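Local coordinates for protein myosin regulatory light chain (Placopecten magellanicus, PDB 3PN7) that probably serves as the calcium-binding regulatory subunit of molluscan muscle myosin, making its magnesium-ATPase activity dependent on calcium, at residues B[107-112]-B[144-149]. Residues are numbered along the deposited sequence; the frame is centred on the assembly and turned at random.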
loop_
_atom_site.group_PDB
_atom_site.type_symbol
_atom_site.label_atom_id
_atom_site.label_comp_id
_atom_site.label_asym_id
_atom_site.label_seq_id
_atom_site.Cartn_x
_atom_site.Cartn_y
_atom_site.Cartn_z
ATOM N N LYS B 107 3.566 16.742 -2.276
ATOM C CA LYS B 107 4.718 16.398 -3.125
ATOM C C LYS B 107 5.966 16.077 -2.290
ATOM O O LYS B 107 7.081 16.096 -2.805
ATOM C CB LYS B 107 5.045 17.501 -4.144
ATOM C CG LYS B 107 3.881 17.976 -5.005
ATOM C CD LYS B 107 3.198 16.832 -5.753
ATOM C CE LYS B 107 2.202 17.367 -6.787
ATOM N NZ LYS B 107 1.330 16.293 -7.360
ATOM N N LYS B 108 5.761 15.822 -0.997
ATOM C CA LYS B 108 6.803 15.314 -0.121
ATOM C C LYS B 108 6.244 14.200 0.746
ATOM O O LYS B 108 5.041 13.984 0.802
ATOM C CB LYS B 108 7.390 16.415 0.754
ATOM C CG LYS B 108 7.860 17.644 -0.017
ATOM C CD LYS B 108 9.351 17.864 0.135
ATOM C CE LYS B 108 9.773 19.248 -0.359
ATOM N NZ LYS B 108 9.180 19.520 -1.697
ATOM N N LEU B 109 7.135 13.494 1.424
ATOM C CA LEU B 109 6.770 12.420 2.328
ATOM C C LEU B 109 7.646 12.631 3.565
ATOM O O LEU B 109 8.815 12.995 3.434
ATOM C CB LEU B 109 7.117 11.080 1.665
ATOM C CG LEU B 109 6.051 10.052 1.317
ATOM C CD1 LEU B 109 4.718 10.721 1.004
ATOM C CD2 LEU B 109 6.497 9.123 0.172
ATOM N N ASN B 110 7.093 12.437 4.761
ATOM C CA ASN B 110 7.920 12.408 5.964
ATOM C C ASN B 110 9.006 11.355 5.802
ATOM O O ASN B 110 8.711 10.199 5.487
ATOM C CB ASN B 110 7.084 12.091 7.211
ATOM C CG ASN B 110 6.205 13.259 7.648
ATOM O OD1 ASN B 110 6.183 14.310 7.004
ATOM N ND2 ASN B 110 5.477 13.072 8.749
ATOM N N ILE B 111 10.256 11.753 6.022
ATOM C CA ILE B 111 11.396 10.851 5.854
ATOM C C ILE B 111 11.215 9.526 6.610
ATOM O O ILE B 111 11.535 8.471 6.088
ATOM C CB ILE B 111 12.731 11.530 6.285
ATOM C CG1 ILE B 111 13.929 10.595 6.047
ATOM C CG2 ILE B 111 12.684 11.923 7.752
ATOM C CD1 ILE B 111 14.138 10.190 4.605
ATOM N N GLU B 112 10.672 9.583 7.827
ATOM C CA GLU B 112 10.502 8.378 8.636
ATOM C C GLU B 112 9.418 7.478 8.055
ATOM O O GLU B 112 9.446 6.270 8.235
ATOM C CB GLU B 112 10.146 8.717 10.094
ATOM C CG GLU B 112 10.313 10.184 10.484
ATOM C CD GLU B 112 9.180 11.096 10.003
ATOM O OE1 GLU B 112 7.974 10.748 10.179
ATOM O OE2 GLU B 112 9.506 12.181 9.467
ATOM N N PHE B 144 11.168 14.105 2.451
ATOM C CA PHE B 144 11.702 13.427 1.293
ATOM C C PHE B 144 11.021 13.976 0.037
ATOM O O PHE B 144 9.825 13.775 -0.173
ATOM C CB PHE B 144 11.444 11.924 1.462
ATOM C CG PHE B 144 11.925 11.064 0.316
ATOM C CD1 PHE B 144 13.228 10.605 0.274
ATOM C CD2 PHE B 144 11.050 10.658 -0.677
ATOM C CE1 PHE B 144 13.664 9.791 -0.754
ATOM C CE2 PHE B 144 11.482 9.836 -1.710
ATOM C CZ PHE B 144 12.784 9.404 -1.745
ATOM N N ASP B 145 11.797 14.662 -0.798
ATOM C CA ASP B 145 11.298 15.245 -2.046
ATOM C C ASP B 145 11.175 14.174 -3.127
ATOM O O ASP B 145 12.116 13.930 -3.882
ATOM C CB ASP B 145 12.256 16.329 -2.520
ATOM C CG ASP B 145 11.703 17.148 -3.674
ATOM O OD1 ASP B 145 10.747 16.687 -4.346
ATOM O OD2 ASP B 145 12.233 18.261 -3.904
ATOM N N TYR B 146 10.017 13.534 -3.214
ATOM C CA TYR B 146 9.909 12.407 -4.121
ATOM C C TYR B 146 9.813 12.747 -5.604
ATOM O O TYR B 146 10.170 11.922 -6.443
ATOM C CB TYR B 146 8.784 11.467 -3.705
ATOM C CG TYR B 146 7.372 11.992 -3.811
ATOM C CD1 TYR B 146 6.728 12.076 -5.036
ATOM C CD2 TYR B 146 6.648 12.323 -2.663
ATOM C CE1 TYR B 146 5.398 12.520 -5.125
ATOM C CE2 TYR B 146 5.328 12.757 -2.733
ATOM C CZ TYR B 146 4.712 12.859 -3.966
ATOM O OH TYR B 146 3.414 13.281 -4.031
ATOM N N VAL B 147 9.309 13.934 -5.930
ATOM C CA VAL B 147 9.351 14.404 -7.312
ATOM C C VAL B 147 10.804 14.495 -7.792
ATOM O O VAL B 147 11.163 13.985 -8.846
ATOM C CB VAL B 147 8.662 15.773 -7.465
ATOM C CG1 VAL B 147 8.820 16.299 -8.899
ATOM C CG2 VAL B 147 7.190 15.663 -7.071
ATOM N N ARG B 148 11.644 15.129 -6.993
ATOM C CA ARG B 148 13.053 15.265 -7.320
ATOM C C ARG B 148 13.789 13.917 -7.256
ATOM O O ARG B 148 14.686 13.636 -8.054
ATOM C CB ARG B 148 13.691 16.255 -6.356
ATOM C CG ARG B 148 15.095 16.652 -6.711
ATOM C CD ARG B 148 15.584 17.687 -5.720
ATOM N NE ARG B 148 16.925 18.165 -6.031
ATOM C CZ ARG B 148 17.720 18.742 -5.138
ATOM N NH1 ARG B 148 17.300 18.891 -3.883
ATOM N NH2 ARG B 148 18.930 19.161 -5.492
ATOM N N PHE B 149 13.411 13.077 -6.298
ATOM C CA PHE B 149 13.996 11.744 -6.209
ATOM C C PHE B 149 13.711 10.962 -7.496
ATOM O O PHE B 149 14.587 10.296 -8.030
ATOM C CB PHE B 149 13.466 11.005 -4.973
ATOM C CG PHE B 149 13.903 9.572 -4.881
ATOM C CD1 PHE B 149 15.114 9.237 -4.296
ATOM C CD2 PHE B 149 13.096 8.557 -5.372
ATOM C CE1 PHE B 149 15.520 7.913 -4.205
ATOM C CE2 PHE B 149 13.484 7.234 -5.282
ATOM C CZ PHE B 149 14.700 6.906 -4.701
HETATM O O HOH W 1 8.371 17.785 -4.222
#
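Leu109 and Phe144 form the antiparallel hydrogen-bonded pair that joins two loops of an EF-hand pair, in the half of the chain remote from the magnesium site; it illustrates how such paired loops are tied through short strands. Phe144 N donates to Leu109 O over 2.8 Å, and Leu109 N returns a longer, more bent bond to Phe144 O (3.1 Å, 145° at the hydrogen). Both side chains leave on the same face of the sheet, where Ile114 of helix 111-120 packs on each. Just beyond the pair, the Tyr146 ring lies against the backbone of Lys107: Lys107 O stands over one face, offset toward the rim, while CE2 comes within 3.4 Å of Lys107 C. Its CG sits between backbone N and carbonyl carbon (chi1 67°), which brings the ring against the Lys107-Lys108 peptide, and Asp102 bonds both Tyr146 OH and Lys107 N, fixing the two together. A water donates to Lys107 O and Asp145 OD1, and weakly accepts from Lys108 NZ, which also makes a long salt bridge to Asp145 OD2. Asp145 N-caps helix 146-154: Arg148 N reaches OD1 at 3.2 Å, from above the carboxylate plane.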